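Agmatine ureohydrolase (Thermoplasma volcanium GSS1, PDB 3PZL) is a dimanganese enzyme of the arginase family that probably hydrolyses agmatine to putrescine and urea. Local coordinates at residues P58-G63 with F273-D278; S70-Y75 with A286-Q291; I126-V131 with A161-R166; P235-A240 with G248-D253. All blocks are in the same frame, centred on the assembly; numbering follows the deposited sequence.

Interaction 1 (P58-G63 with F273-D278); sequences PDSIRG and FSPLYD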
loop_
_atom_site.group_PDB
_atom_site.type_symbol
_atom_site.label_atom_id
_atom_site.label_comp_id
_atom_site.label_asym_id
_atom_site.label_seq_id
_atom_site.Cartn_x
_atom_site.Cartn_y
_atom_site.Cartn_z
ATOM N N PRO B 58 -4.123 8.243 -18.001
ATOM C CA PRO B 58 -5.043 9.285 -18.388
ATOM C C PRO B 58 -6.241 9.326 -17.461
ATOM O O PRO B 58 -6.685 10.409 -17.066
ATOM C CB PRO B 58 -5.445 8.905 -19.817
ATOM C CG PRO B 58 -4.361 8.098 -20.312
ATOM C CD PRO B 58 -3.907 7.297 -19.105
ATOM N N ASP B 59 -6.753 8.168 -17.078
ATOM C CA ASP B 59 -7.803 8.176 -16.104
ATOM C C ASP B 59 -7.364 8.833 -14.772
ATOM O O ASP B 59 -8.114 9.646 -14.188
ATOM C CB ASP B 59 -8.351 6.780 -15.869
ATOM C CG ASP B 59 -9.517 6.793 -14.903
ATOM O OD1 ASP B 59 -10.490 7.494 -15.198
ATOM O OD2 ASP B 59 -9.479 6.136 -13.848
ATOM N N SER B 60 -6.172 8.494 -14.289
ATOM C CA SER B 60 -5.754 9.047 -13.007
ATOM C C SER B 60 -5.507 10.571 -13.060
ATOM O O SER B 60 -5.758 11.296 -12.064
ATOM C CB SER B 60 -4.542 8.320 -12.445
ATOM O OG SER B 60 -3.418 8.470 -13.293
ATOM N N ILE B 61 -5.051 11.053 -14.218
ATOM C CA ILE B 61 -4.911 12.480 -14.417
ATOM C C ILE B 61 -6.260 13.227 -14.321
ATOM O O ILE B 61 -6.356 14.299 -13.739
ATOM C CB ILE B 61 -4.116 12.816 -15.720
ATOM C CG1 ILE B 61 -2.655 12.465 -15.530
ATOM C CG2 ILE B 61 -4.179 14.289 -16.078
ATOM C CD1 ILE B 61 -1.949 12.285 -16.824
ATOM N N ARG B 62 -7.299 12.666 -14.901
ATOM C CA ARG B 62 -8.623 13.274 -14.814
ATOM C C ARG B 62 -9.095 13.316 -13.356
ATOM O O ARG B 62 -9.806 14.214 -12.942
ATOM C CB ARG B 62 -9.624 12.474 -15.667
ATOM C CG ARG B 62 -9.303 12.417 -17.149
ATOM C CD ARG B 62 -10.372 11.677 -17.989
ATOM N NE ARG B 62 -10.047 11.755 -19.421
ATOM C CZ ARG B 62 -9.383 10.825 -20.128
ATOM N NH1 ARG B 62 -8.949 9.697 -19.567
ATOM N NH2 ARG B 62 -9.123 11.044 -21.414
ATOM N N GLY B 63 -8.696 12.319 -12.580
ATOM C CA GLY B 63 -9.107 12.234 -11.195
ATOM C C GLY B 63 -8.417 13.227 -10.297
ATOM O O GLY B 63 -9.059 13.749 -9.387
ATOM N N PHE B 273 4.347 7.484 -16.807
ATOM C CA PHE B 273 4.163 7.259 -15.361
ATOM C C PHE B 273 2.996 6.311 -15.086
ATOM O O PHE B 273 2.153 6.130 -15.944
ATOM C CB PHE B 273 4.070 8.568 -14.555
ATOM C CG PHE B 273 2.695 9.114 -14.424
ATOM C CD1 PHE B 273 2.150 9.918 -15.422
ATOM C CD2 PHE B 273 1.938 8.844 -13.271
ATOM C CE1 PHE B 273 0.864 10.432 -15.290
ATOM C CE2 PHE B 273 0.673 9.341 -13.110
ATOM C CZ PHE B 273 0.125 10.136 -14.135
ATOM N N SER B 274 2.989 5.696 -13.907
ATOM C CA SER B 274 2.034 4.678 -13.583
ATOM C C SER B 274 1.393 4.887 -12.228
ATOM O O SER B 274 2.041 4.643 -11.204
ATOM C CB SER B 274 2.697 3.320 -13.573
ATOM O OG SER B 274 1.703 2.323 -13.279
ATOM N N PRO B 275 0.092 5.278 -12.217
ATOM C CA PRO B 275 -0.683 5.665 -10.996
ATOM C C PRO B 275 -0.747 4.567 -9.929
ATOM O O PRO B 275 -1.018 4.881 -8.778
ATOM C CB PRO B 275 -2.086 5.928 -11.512
ATOM C CG PRO B 275 -2.011 5.799 -13.024
ATOM C CD PRO B 275 -0.746 5.128 -13.415
ATOM N N LEU B 276 -0.499 3.304 -10.300
ATOM C CA LEU B 276 -0.511 2.176 -9.349
ATOM C C LEU B 276 0.632 2.243 -8.333
ATOM O O LEU B 276 0.551 1.643 -7.224
ATOM C CB LEU B 276 -0.443 0.823 -10.082
ATOM C CG LEU B 276 -1.499 0.568 -11.191
ATOM C CD1 LEU B 276 -1.240 -0.725 -12.013
ATOM C CD2 LEU B 276 -2.936 0.595 -10.638
ATOM N N TYR B 277 1.670 2.997 -8.690
ATOM C CA TYR B 277 2.876 3.034 -7.881
ATOM C C TYR B 277 3.002 4.148 -6.862
ATOM O O TYR B 277 4.018 4.212 -6.185
ATOM C CB TYR B 277 4.105 2.990 -8.751
ATOM C CG TYR B 277 4.363 1.601 -9.280
ATOM C CD1 TYR B 277 3.695 1.142 -10.436
ATOM C CD2 TYR B 277 5.269 0.728 -8.611
ATOM C CE1 TYR B 277 3.917 -0.129 -10.920
ATOM C CE2 TYR B 277 5.506 -0.561 -9.100
ATOM C CZ TYR B 277 4.814 -0.983 -10.246
ATOM O OH TYR B 277 5.046 -2.237 -10.737
ATOM N N ASP B 278 1.967 4.986 -6.720
ATOM C CA ASP B 278 1.920 5.963 -5.618
ATOM C C ASP B 278 0.488 6.279 -5.245
ATOM O O ASP B 278 -0.428 5.623 -5.722
ATOM C CB ASP B 278 2.725 7.254 -5.906
ATOM C CG ASP B 278 2.016 8.219 -6.876
ATOM O OD1 ASP B 278 0.886 7.955 -7.349
ATOM O OD2 ASP B 278 2.599 9.282 -7.189
#

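Interaction 2 (S70-Y75 with A286-Q291); sequences SYEYSY and AAKLLQ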
loop_
_atom_site.group_PDB
_atom_site.type_symbol
_atom_site.label_atom_id
_atom_site.label_comp_id
_atom_site.label_asym_id
_atom_site.label_seq_id
_atom_site.Cartn_x
_atom_site.Cartn_y
_atom_site.Cartn_z
ATOM N N SER B 70 -9.559 26.117 -11.220
ATOM C CA SER B 70 -9.758 26.403 -12.632
ATOM C C SER B 70 -8.948 27.637 -13.069
ATOM O O SER B 70 -8.755 27.905 -14.270
ATOM C CB SER B 70 -11.228 26.605 -12.949
ATOM O OG SER B 70 -12.010 25.591 -12.357
ATOM N N TYR B 71 -8.458 28.393 -12.093
ATOM C CA TYR B 71 -7.718 29.594 -12.396
ATOM C C TYR B 71 -6.283 29.409 -11.966
ATOM O O TYR B 71 -6.016 28.984 -10.830
ATOM C CB TYR B 71 -8.333 30.772 -11.657
ATOM C CG TYR B 71 -7.567 32.058 -11.784
ATOM C CD1 TYR B 71 -6.597 32.411 -10.840
ATOM C CD2 TYR B 71 -7.822 32.930 -12.835
ATOM C CE1 TYR B 71 -5.893 33.603 -10.951
ATOM C CE2 TYR B 71 -7.129 34.120 -12.962
ATOM C CZ TYR B 71 -6.158 34.460 -12.017
ATOM O OH TYR B 71 -5.470 35.653 -12.132
ATOM N N GLU B 72 -5.355 29.731 -12.863
ATOM C CA GLU B 72 -3.952 29.545 -12.576
ATOM C C GLU B 72 -3.306 30.852 -12.135
ATOM O O GLU B 72 -3.151 31.796 -12.907
ATOM C CB GLU B 72 -3.201 28.923 -13.754
ATOM C CG GLU B 72 -1.689 29.024 -13.581
ATOM C CD GLU B 72 -1.091 27.885 -12.817
ATOM O OE1 GLU B 72 -1.667 26.787 -12.852
ATOM O OE2 GLU B 72 -0.057 28.058 -12.184
ATOM N N TYR B 73 -2.904 30.876 -10.876
ATOM C CA TYR B 73 -2.474 32.093 -10.196
ATOM C C TYR B 73 -1.255 32.747 -10.853
ATOM O O TYR B 73 -1.217 33.949 -11.073
ATOM C CB TYR B 73 -2.192 31.739 -8.734
ATOM C CG TYR B 73 -1.728 32.869 -7.881
ATOM C CD1 TYR B 73 -0.525 32.787 -7.174
ATOM C CD2 TYR B 73 -2.508 34.025 -7.753
ATOM C CE1 TYR B 73 -0.106 33.849 -6.370
ATOM C CE2 TYR B 73 -2.088 35.091 -6.963
ATOM C CZ TYR B 73 -0.897 34.999 -6.286
ATOM O OH TYR B 73 -0.512 36.071 -5.518
ATOM N N SER B 74 -0.267 31.937 -11.185
ATOM C CA SER B 74 0.984 32.431 -11.675
ATOM C C SER B 74 0.904 32.941 -13.107
ATOM O O SER B 74 1.847 33.514 -13.620
ATOM C CB SER B 74 2.015 31.326 -11.587
ATOM O OG SER B 74 2.114 30.882 -10.256
ATOM N N TYR B 75 -0.206 32.717 -13.778
ATOM C CA TYR B 75 -0.334 33.187 -15.146
ATOM C C TYR B 75 -1.519 34.123 -15.348
ATOM O O TYR B 75 -1.607 34.814 -16.344
ATOM C CB TYR B 75 -0.381 32.002 -16.078
ATOM C CG TYR B 75 0.852 31.133 -15.972
ATOM C CD1 TYR B 75 2.059 31.517 -16.555
ATOM C CD2 TYR B 75 0.810 29.927 -15.298
ATOM C CE1 TYR B 75 3.194 30.722 -16.458
ATOM C CE2 TYR B 75 1.917 29.117 -15.193
ATOM C CZ TYR B 75 3.111 29.515 -15.778
ATOM O OH TYR B 75 4.222 28.693 -15.657
ATOM N N ALA B 286 1.539 15.649 -13.038
ATOM C CA ALA B 286 1.172 15.566 -14.454
ATOM C C ALA B 286 0.017 16.517 -14.846
ATOM O O ALA B 286 0.063 17.158 -15.894
ATOM C CB ALA B 286 0.864 14.170 -14.844
ATOM N N ALA B 287 -0.989 16.637 -13.982
ATOM C CA ALA B 287 -2.112 17.521 -14.250
ATOM C C ALA B 287 -1.707 18.968 -14.125
ATOM O O ALA B 287 -2.181 19.821 -14.895
ATOM C CB ALA B 287 -3.200 17.256 -13.326
ATOM N N LYS B 288 -0.847 19.271 -13.163
ATOM C CA LYS B 288 -0.359 20.632 -13.015
ATOM C C LYS B 288 0.468 21.079 -14.242
ATOM O O LYS B 288 0.283 22.148 -14.798
ATOM C CB LYS B 288 0.459 20.731 -11.730
ATOM C CG LYS B 288 0.732 22.095 -11.279
ATOM C CD LYS B 288 -0.583 22.837 -11.060
ATOM C CE LYS B 288 -0.380 24.309 -11.260
ATOM N NZ LYS B 288 -1.530 25.061 -10.669
ATOM N N LEU B 289 1.363 20.217 -14.690
ATOM C CA LEU B 289 2.132 20.453 -15.916
ATOM C C LEU B 289 1.255 20.729 -17.137
ATOM O O LEU B 289 1.644 21.470 -18.034
ATOM C CB LEU B 289 3.046 19.266 -16.195
ATOM C CG LEU B 289 4.303 19.195 -15.324
ATOM C CD1 LEU B 289 5.032 17.902 -15.648
ATOM C CD2 LEU B 289 5.221 20.426 -15.493
ATOM N N LEU B 290 0.063 20.145 -17.169
ATOM C CA LEU B 290 -0.854 20.387 -18.284
ATOM C C LEU B 290 -1.528 21.745 -18.129
ATOM O O LEU B 290 -1.838 22.393 -19.113
ATOM C CB LEU B 290 -1.895 19.258 -18.373
ATOM C CG LEU B 290 -3.264 19.588 -18.937
ATOM C CD1 LEU B 290 -3.114 19.727 -20.417
ATOM C CD2 LEU B 290 -4.211 18.480 -18.581
ATOM N N GLN B 291 -1.763 22.165 -16.893
ATOM C CA GLN B 291 -2.321 23.477 -16.660
ATOM C C GLN B 291 -1.303 24.495 -17.091
ATOM O O GLN B 291 -1.626 25.460 -17.787
ATOM C CB GLN B 291 -2.643 23.688 -15.184
ATOM C CG GLN B 291 -3.938 23.058 -14.733
ATOM C CD GLN B 291 -4.494 23.725 -13.494
ATOM O OE1 GLN B 291 -3.752 24.114 -12.568
ATOM N NE2 GLN B 291 -5.812 23.870 -13.466
#

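Interaction 3 (I126-V131 with A161-R166); sequences ITVGAV and ACVTRR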
loop_
_atom_site.group_PDB
_atom_site.type_symbol
_atom_site.label_atom_id
_atom_site.label_comp_id
_atom_site.label_asym_id
_atom_site.label_seq_id
_atom_site.Cartn_x
_atom_site.Cartn_y
_atom_site.Cartn_z
ATOM N N ILE B 126 3.923 6.241 -28.107
ATOM C CA ILE B 126 2.835 6.916 -28.788
ATOM C C ILE B 126 3.269 8.218 -29.457
ATOM O O ILE B 126 2.617 8.675 -30.396
ATOM C CB ILE B 126 1.681 7.170 -27.861
ATOM C CG1 ILE B 126 2.094 8.059 -26.690
ATOM C CG2 ILE B 126 1.145 5.850 -27.346
ATOM C CD1 ILE B 126 0.951 8.489 -25.796
ATOM N N THR B 127 4.357 8.807 -28.945
ATOM C CA THR B 127 4.959 10.053 -29.454
ATOM C C THR B 127 5.395 9.938 -30.911
ATOM O O THR B 127 5.201 10.849 -31.686
ATOM C CB THR B 127 6.140 10.502 -28.551
ATOM O OG1 THR B 127 5.612 10.974 -27.323
ATOM C CG2 THR B 127 6.909 11.625 -29.131
ATOM N N VAL B 128 5.959 8.800 -31.274
ATOM C CA VAL B 128 6.332 8.529 -32.650
ATOM C C VAL B 128 5.202 8.971 -33.603
ATOM O O VAL B 128 5.440 9.685 -34.585
ATOM C CB VAL B 128 6.697 7.031 -32.844
ATOM C CG1 VAL B 128 6.991 6.705 -34.287
ATOM C CG2 VAL B 128 7.880 6.650 -31.955
ATOM N N GLY B 129 3.972 8.577 -33.287
ATOM C CA GLY B 129 2.825 8.914 -34.095
ATOM C C GLY B 129 2.826 10.388 -34.358
ATOM O O GLY B 129 2.973 10.824 -35.497
ATOM N N ALA B 130 2.704 11.158 -33.290
ATOM C CA ALA B 130 2.665 12.600 -33.372
ATOM C C ALA B 130 3.833 13.182 -34.199
ATOM O O ALA B 130 3.637 14.132 -34.955
ATOM C CB ALA B 130 2.608 13.190 -31.974
ATOM N N VAL B 131 5.023 12.584 -34.104
ATOM C CA VAL B 131 6.192 13.086 -34.846
ATOM C C VAL B 131 6.065 12.918 -36.369
ATOM O O VAL B 131 6.657 13.677 -37.113
ATOM C CB VAL B 131 7.507 12.439 -34.382
ATOM C CG1 VAL B 131 8.701 13.147 -35.028
ATOM C CG2 VAL B 131 7.631 12.492 -32.867
ATOM N N ALA B 161 11.703 2.149 -26.014
ATOM C CA ALA B 161 13.086 2.508 -25.768
ATOM C C ALA B 161 13.796 2.917 -27.071
ATOM O O ALA B 161 15.024 3.054 -27.107
ATOM C CB ALA B 161 13.799 1.339 -25.116
ATOM N N CYS B 162 13.017 3.111 -28.134
ATOM C CA CYS B 162 13.549 3.422 -29.451
ATOM C C CYS B 162 12.908 4.682 -30.003
ATOM O O CYS B 162 13.192 5.070 -31.150
ATOM C CB CYS B 162 13.256 2.285 -30.417
ATOM S SG CYS B 162 13.832 0.679 -29.918
ATOM N N VAL B 163 12.048 5.318 -29.199
ATOM C CA VAL B 163 11.306 6.492 -29.661
ATOM C C VAL B 163 12.214 7.561 -30.309
ATOM O O VAL B 163 11.912 8.052 -31.396
ATOM C CB VAL B 163 10.330 7.064 -28.585
ATOM C CG1 VAL B 163 11.014 7.256 -27.329
ATOM C CG2 VAL B 163 9.727 8.390 -29.019
ATOM N N THR B 164 13.328 7.895 -29.668
ATOM C CA THR B 164 14.211 8.933 -30.204
ATOM C C THR B 164 14.776 8.525 -31.548
ATOM O O THR B 164 14.922 9.352 -32.426
ATOM C CB THR B 164 15.370 9.301 -29.245
ATOM O OG1 THR B 164 14.837 9.729 -27.985
ATOM C CG2 THR B 164 16.192 10.444 -29.828
ATOM N N ARG B 165 15.092 7.247 -31.696
ATOM C CA ARG B 165 15.692 6.753 -32.908
ATOM C C ARG B 165 14.725 6.911 -34.051
ATOM O O ARG B 165 15.067 7.455 -35.094
ATOM C CB ARG B 165 16.045 5.293 -32.754
ATOM C CG ARG B 165 16.970 4.802 -33.833
ATOM C CD ARG B 165 18.409 4.895 -33.395
ATOM N NE ARG B 165 19.294 4.710 -34.541
ATOM C CZ ARG B 165 20.556 4.289 -34.473
ATOM N NH1 ARG B 165 21.113 3.983 -33.296
ATOM N NH2 ARG B 165 21.266 4.173 -35.594
ATOM N N ARG B 166 13.510 6.428 -33.842
ATOM C CA ARG B 166 12.445 6.560 -34.826
ATOM C C ARG B 166 12.137 8.030 -35.127
ATOM O O ARG B 166 11.647 8.353 -36.220
ATOM C CB ARG B 166 11.199 5.805 -34.348
ATOM C CG ARG B 166 10.716 4.642 -35.236
ATOM C CD ARG B 166 11.819 3.859 -35.943
ATOM N NE ARG B 166 12.414 2.887 -35.041
ATOM C CZ ARG B 166 13.720 2.646 -34.951
ATOM N NH1 ARG B 166 14.590 3.321 -35.705
ATOM N NH2 ARG B 166 14.152 1.738 -34.088
#

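Interaction 4 (P235-A240 with G248-D253); sequences PAYAPA and GLADTD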
loop_
_atom_site.group_PDB
_atom_site.type_symbol
_atom_site.label_atom_id
_atom_site.label_comp_id
_atom_site.label_asym_id
_atom_site.label_seq_id
_atom_site.Cartn_x
_atom_site.Cartn_y
_atom_site.Cartn_z
ATOM N N PRO B 235 12.864 11.183 -9.219
ATOM C CA PRO B 235 11.903 10.349 -8.494
ATOM C C PRO B 235 11.298 10.950 -7.218
ATOM O O PRO B 235 10.209 10.490 -6.776
ATOM C CB PRO B 235 12.712 9.113 -8.164
ATOM C CG PRO B 235 13.663 9.014 -9.310
ATOM C CD PRO B 235 14.037 10.407 -9.659
ATOM N N ALA B 236 11.946 11.967 -6.649
ATOM C CA ALA B 236 11.357 12.660 -5.494
ATOM C C ALA B 236 10.073 13.400 -5.854
ATOM O O ALA B 236 9.208 13.601 -4.994
ATOM C CB ALA B 236 12.338 13.631 -4.842
ATOM N N TYR B 237 9.963 13.837 -7.106
ATOM C CA TYR B 237 8.830 14.658 -7.543
ATOM C C TYR B 237 7.857 13.849 -8.357
ATOM O O TYR B 237 6.683 14.138 -8.349
ATOM C CB TYR B 237 9.280 15.851 -8.358
ATOM C CG TYR B 237 10.274 16.750 -7.682
ATOM C CD1 TYR B 237 9.877 17.668 -6.720
ATOM C CD2 TYR B 237 11.621 16.699 -8.021
ATOM C CE1 TYR B 237 10.792 18.510 -6.117
ATOM C CE2 TYR B 237 12.551 17.548 -7.430
ATOM C CZ TYR B 237 12.133 18.448 -6.482
ATOM O OH TYR B 237 13.062 19.304 -5.915
ATOM N N ALA B 238 8.347 12.827 -9.036
ATOM C CA ALA B 238 7.500 11.903 -9.807
ATOM C C ALA B 238 7.829 10.449 -9.411
ATOM O O ALA B 238 8.470 9.732 -10.169
ATOM C CB ALA B 238 7.750 12.110 -11.298
ATOM N N PRO B 239 7.444 10.020 -8.204
ATOM C CA PRO B 239 7.762 8.679 -7.681
ATOM C C PRO B 239 7.234 7.508 -8.515
ATOM O O PRO B 239 7.733 6.390 -8.392
ATOM C CB PRO B 239 7.019 8.648 -6.338
ATOM C CG PRO B 239 6.815 10.059 -5.962
ATOM C CD PRO B 239 6.701 10.835 -7.223
ATOM N N ALA B 240 6.219 7.747 -9.323
ATOM C CA ALA B 240 5.472 6.655 -9.927
ATOM C C ALA B 240 5.783 6.487 -11.421
ATOM O O ALA B 240 5.000 5.923 -12.166
ATOM C CB ALA B 240 4.032 6.893 -9.732
ATOM N N GLY B 248 17.637 13.314 -11.087
ATOM C CA GLY B 248 16.898 13.817 -12.239
ATOM C C GLY B 248 16.671 15.312 -12.140
ATOM O O GLY B 248 17.265 15.980 -11.297
ATOM N N LEU B 249 15.811 15.829 -13.013
ATOM C CA LEU B 249 15.505 17.251 -13.058
ATOM C C LEU B 249 14.511 17.594 -11.979
ATOM O O LEU B 249 13.781 16.723 -11.485
ATOM C CB LEU B 249 14.878 17.625 -14.411
ATOM C CG LEU B 249 15.529 17.081 -15.678
ATOM C CD1 LEU B 249 14.592 17.192 -16.880
ATOM C CD2 LEU B 249 16.870 17.785 -15.902
ATOM N N ALA B 250 14.467 18.877 -11.627
ATOM C CA ALA B 250 13.509 19.350 -10.637
ATOM C C ALA B 250 12.150 19.484 -11.310
ATOM O O ALA B 250 12.070 19.736 -12.495
ATOM C CB ALA B 250 13.980 20.673 -10.040
ATOM N N ASP B 251 11.080 19.320 -10.562
ATOM C CA ASP B 251 9.744 19.519 -11.128
ATOM C C ASP B 251 9.632 20.930 -11.703
ATOM O O ASP B 251 9.132 21.114 -12.808
ATOM C CB ASP B 251 8.661 19.228 -10.079
ATOM C CG ASP B 251 8.782 20.122 -8.848
ATOM O OD1 ASP B 251 9.811 20.855 -8.731
ATOM O OD2 ASP B 251 7.831 20.098 -7.996
ATOM N N THR B 252 10.144 21.911 -10.971
ATOM C CA THR B 252 10.300 23.269 -11.493
ATOM C C THR B 252 11.105 23.411 -12.797
ATOM O O THR B 252 10.869 24.334 -13.568
ATOM C CB THR B 252 10.951 24.139 -10.436
ATOM O OG1 THR B 252 12.047 23.409 -9.833
ATOM C CG2 THR B 252 9.898 24.431 -9.363
ATOM N N ASP B 253 12.063 22.520 -13.049
ATOM C CA ASP B 253 12.854 22.629 -14.280
ATOM C C ASP B 253 11.958 22.367 -15.489
ATOM O O ASP B 253 12.123 23.011 -16.522
ATOM C CB ASP B 253 14.074 21.689 -14.315
ATOM C CG ASP B 253 15.231 22.128 -13.383
ATOM O OD1 ASP B 253 15.494 23.355 -13.181
ATOM O OD2 ASP B 253 15.894 21.205 -12.840
#

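Interaction 1 (P58-G63 with F273-D278)
I61 meets the rim of the F273 ring: its CD1 lies 3.7 Å from F273 CE1, and I61 CG1 sits in the plane of the ring, 3.9 Å from F273 CZ. The ring therefore presents its edge to the isoleucine branch, and I61 reaches it although its CB does not aim at the loop. This is the close-packed, buried half of the contact. A286 adds its methyl to the same cluster, and L120 backs I61 from strand 116-121. Beside it, S60 points toward the loop, and S60 CB packs against the P275 ring carbons, 3.6 Å from P275 CB. The hydroxyl is not engaged by the proline; with OG between the backbone N and the carbonyl carbon (chi1 63°), it turns back along its own helix and is hydrogen-bonded to A57 O. In the three-layer α/β fold of the arginase family, the loop 273-278 follows strand 265-271 at the carboxyl-terminal end of the parallel strands, where the manganese ions bind, and the F273 side chain is about 7 Å from that of the manganese ligand D231. With a serine in place of F273, I61 CD1 and the A286 methyl would probably lose their shared partner, opening a gap between the loop and the two helices that carry them. The other half is looser. S60 and P275 are partly exposed, and L276 beyond them is exposed, packing on Y277 of a neighbouring subunit. The D59 carboxylate forms salt bridges with K23 and with K23 of another subunit.

Interaction 2 (S70-Y75 with A286-Q291)
E72 and K288 are both turned so that CG stands opposite the backbone N, with chi1 of 167° and -165°, and both chains then bend at chi2. These torsions bring the carboxylate and the ammonium together from opposite directions. K288 NZ donates to E72 OE1 at 2.8 Å in a salt bridge, reaching the oxygen on its syn side but 27° out of the carboxylate plane; E72 OE2 is more distant, 3.7 Å from K288 NZ, so the pairing is one-pronged. The same ammonium gives a second bond along the helix, K288 NZ to Q291 OE1 at 3.1 Å, almost in line with the amide C=O. E72 OE1 and Q291 OE1 are two acceptors 3.4 Å apart, which is understandable because one donor serves both. The amide is fixed at its other end as well, since Q291 NE2 binds E69 O and Y65 OH. All three side chains are buried. Exchanging K288 for methionine would probably leave the E72 carboxylate without its opposite charge in a buried place, and Q291 OE1 without a donor. F247 of a neighbouring subunit packs on K288. Far from the metal site, the arrangement is a buried ion pair between the short antiparallel hairpin 71-72/77-78 and the terminal helix 281-303, which through A286 and L290 lies against I270 in the parallel sheet of the arginase fold.

Interaction 3 (I126-V131 with A161-R166)
V128 and V163 run past each other in opposite directions and meet through one methyl each, V128 CG2 to V163 CG2 at 3.9 Å. The torsions explain the choice of branches. In V128, CG1 lies opposite the backbone N (chi1 176°), which leaves CG2 beside that N; in V163 it is CG2 that stands opposite its own N, with CG1 between N and the carbonyl carbon (chi1 50°). V128 CG2 therefore reaches past the valine methyl to the backbone, 4.1 Å from V163 CA, and one turn on it lies 4.2 Å from R166 CB. T127 joins through its carbons, with T127 CB 4.2 Å from V163 CG2. The contact is thus purely apolar, with the closest CA pair, V128 and V163, 6.2 Å apart. Polar ends are used elsewhere. T127 OG1 is hydrogen-bonded to D269 and S227, while the R166 chain, bent at chi2 and chi3, starts toward V128 but ends away from it, on K157 O and in a salt bridge with D169. V163 also touches the manganese ligands H124 and D148, and its side chain is about 4 Å from a bound manganese ion, so V163 carries this apolar packing up to the side of the metal site. Both helices belong to the helical layers around the parallel sheet of the arginase fold: helix 126-132 follows strand 116-121, and helix 163-171 begins just after its N-cap residue C162. V128 is backed by I100 of helix 96-112, and T127 bonds to strands 265-271 and 223-229.

Interaction 4 (P235-A240 with G248-D253)
Y237 stacks on the carboxylate of D251, the first residue of helix 251-261, which in the arginase fold follows the loop after strand 223-229 and has A250 as its N-cap. Ring and carboxylate planes are only 22° apart. D251 OD1 lies over a ring face, 3.6 Å from Y237 CE1, while D251 OD2 is 3.4 Å from Y237 CD1 and the methylene D251 CB is 3.8 Å from Y237 CG. The backbone takes part too: D251 N stands 3.7 Å above the Y237 ring plane toward the rim, and A250 CA approaches Y237 CE2 obliquely at 3.8 Å. D251 reaches the ring with CG between its backbone N and carbonyl carbon (chi1 59°). A negative group over a π face is not an evident attraction; its placement is consistent with the hydrogen bond from F247 N of a neighbouring subunit to D251 OD2, although D234 OD1 of that subunit, a like charge, is also close. Further out, D234 of the same chain ties both segments together, one carboxylate oxygen accepting G248 N and the other A236 N, and this positions the loop that carries Y237. The helix start is held by its own cap: D253 N donates to A250 O at 2.8 Å, and the D253 side chain returns the bond, as in a capping box. There A250 N reaches D253 OD2 at 3.0 Å, from above the carboxylate plane, 38° out of it.

In the fold
All four contacts belong to one arginase-type domain, a parallel sheet of eight strands flanked by helices. Along the chain, interactions 1 and 2 interleave: 58-63 and 70-75 come first, 273-278 and 286-291 last, and interactions 3 and 4 follow one another in between. The early segments are thus tied to the C-terminal part of the chain, and interactions 1 and 2, with centres about 17 Å apart, touch at helix 281-303. Interaction 1 also joins interaction 4, S274 N probably bonding A240 O. Interaction 3 lies at the metal site, its centre about 27 Å from that of interaction 2, whereas interactions 2 and 4 both reach the interface with the same neighbouring subunit.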